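Local coordinates for protein polyhedrin (Uranotaenia sapphirina cypovirus, PDB 4S1L) that forms the crystalline polyhedra that embed cypovirus particles and binds ATP, at residues A[102-107]-A[174-179]. Residues are numbered along the deposited sequence; the frame is centred on the assembly and turned at random.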
# COMPACT_ATOMS: atom_id res chain seq x y z
N LEU A 102 6.92 22.18 3.77
CA LEU A 102 6.35 20.96 4.33
C LEU A 102 6.37 21.07 5.85
O LEU A 102 7.39 21.47 6.42
CB LEU A 102 7.16 19.73 3.91
CG LEU A 102 6.79 18.76 2.79
CD1 LEU A 102 5.87 19.30 1.76
CD2 LEU A 102 8.09 18.24 2.17
N SER A 103 5.25 20.74 6.47
CA SER A 103 5.13 20.65 7.92
C SER A 103 4.80 19.23 8.32
O SER A 103 3.95 18.60 7.72
CB SER A 103 4.04 21.58 8.44
OG SER A 103 4.24 22.90 8.02
N PHE A 104 5.45 18.74 9.37
CA PHE A 104 5.22 17.39 9.86
C PHE A 104 4.73 17.49 11.30
O PHE A 104 5.48 17.94 12.16
CB PHE A 104 6.50 16.54 9.80
CG PHE A 104 7.06 16.37 8.42
CD1 PHE A 104 7.80 17.40 7.82
CD2 PHE A 104 6.84 15.21 7.71
CE1 PHE A 104 8.31 17.26 6.53
CE2 PHE A 104 7.34 15.06 6.41
CZ PHE A 104 8.08 16.08 5.82
N TYR A 105 3.49 17.08 11.55
CA TYR A 105 2.91 17.11 12.89
C TYR A 105 2.81 15.69 13.48
O TYR A 105 2.16 14.81 12.93
CB TYR A 105 1.52 17.78 12.84
CG TYR A 105 1.63 19.25 12.55
CD1 TYR A 105 1.99 20.14 13.55
CD2 TYR A 105 1.44 19.76 11.26
CE1 TYR A 105 2.13 21.49 13.29
CE2 TYR A 105 1.57 21.12 11.00
CZ TYR A 105 1.91 21.98 12.02
OH TYR A 105 2.06 23.34 11.77
N LEU A 106 3.46 15.46 14.62
CA LEU A 106 3.49 14.13 15.23
C LEU A 106 2.85 14.21 16.60
O LEU A 106 3.20 15.09 17.38
CB LEU A 106 4.93 13.61 15.35
CG LEU A 106 5.64 13.11 14.09
CD1 LEU A 106 5.97 14.27 13.18
CD2 LEU A 106 6.92 12.38 14.44
N ARG A 107 1.92 13.31 16.89
CA ARG A 107 1.22 13.36 18.18
C ARG A 107 1.08 11.95 18.74
O ARG A 107 0.52 11.09 18.08
CB ARG A 107 -0.16 13.99 18.02
CG ARG A 107 -0.79 14.40 19.34
CD ARG A 107 -2.29 14.69 19.23
NE ARG A 107 -2.79 15.33 20.45
CZ ARG A 107 -3.18 14.70 21.55
NH1 ARG A 107 -3.20 13.38 21.61
NH2 ARG A 107 -3.61 15.40 22.61
N ILE A 174 8.83 11.39 0.01
CA ILE A 174 8.91 11.42 1.47
C ILE A 174 8.83 10.03 2.05
O ILE A 174 7.96 9.23 1.65
CB ILE A 174 7.76 12.24 2.07
CG1 ILE A 174 7.89 13.71 1.67
CG2 ILE A 174 7.76 12.13 3.58
CD1 ILE A 174 6.71 14.53 2.11
N ALA A 175 9.71 9.75 3.01
CA ALA A 175 9.61 8.54 3.84
C ALA A 175 9.75 8.91 5.30
O ALA A 175 10.81 9.37 5.72
CB ALA A 175 10.67 7.50 3.44
N VAL A 176 8.68 8.73 6.06
CA VAL A 176 8.68 9.02 7.49
C VAL A 176 8.48 7.71 8.25
O VAL A 176 7.55 6.97 7.95
CB VAL A 176 7.56 10.02 7.88
CG1 VAL A 176 7.60 10.30 9.38
CG2 VAL A 176 7.71 11.32 7.12
N ILE A 177 9.35 7.44 9.22
CA ILE A 177 9.25 6.24 10.03
C ILE A 177 9.13 6.71 11.49
O ILE A 177 10.05 7.36 11.98
CB ILE A 177 10.46 5.31 9.87
CG1 ILE A 177 10.63 4.90 8.40
CG2 ILE A 177 10.29 4.06 10.74
CD1 ILE A 177 11.98 4.23 8.07
N VAL A 178 8.01 6.39 12.14
CA VAL A 178 7.74 6.84 13.51
C VAL A 178 7.52 5.64 14.42
O VAL A 178 6.42 5.09 14.47
CB VAL A 178 6.50 7.75 13.60
CG1 VAL A 178 6.36 8.30 15.02
CG2 VAL A 178 6.58 8.88 12.60
N PRO A 179 8.56 5.25 15.18
CA PRO A 179 8.40 4.10 16.08
C PRO A 179 7.85 4.49 17.45
O PRO A 179 8.08 5.61 17.91
CB PRO A 179 9.82 3.56 16.24
CG PRO A 179 10.73 4.49 15.49
CD PRO A 179 9.95 5.72 15.13
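Ile174, Phe104 and Leu106 do most of the work where two strands from different sheets face each other. Ile174 splits its two branches between neighbours. With CG1 anti to its carbonyl carbon (chi1 -65°), Ile174 sends CD1 to Leu102, and the two side chains meet tip to tip, Ile174 CD1 lying 4.0 Å from Leu102 CD2. Its other branch, Ile174 CG2, lies at the edge of the Phe104 ring, near the ring plane, 4.1 Å from Phe104 CE2. The same ring corner is shared: Val176 CG2 approaches Phe104 CE2 obliquely at 3.8 Å, so methyl groups from two alternate residues of 174-179 meet it. Further along, Leu106 sets CD2 against the valine fork of Val178, 4.0 Å from CG2 and 4.2 Å from CG1. All of this is apolar and buried, the face-to-face packing of a beta sandwich. The axes of 102-107 and 174-179 run 15° from parallel, 10.2 Å apart at their closest. Strand 101-107 lies between 160-166 and 27-34 in the larger sheet, and 173-179 between 50-55 and 116-120 in the smaller; Ile117 and Ile119 of strand 116-120 also pack on Phe104, and Leu29 of strand 27-34 touches both Leu106 and Val176.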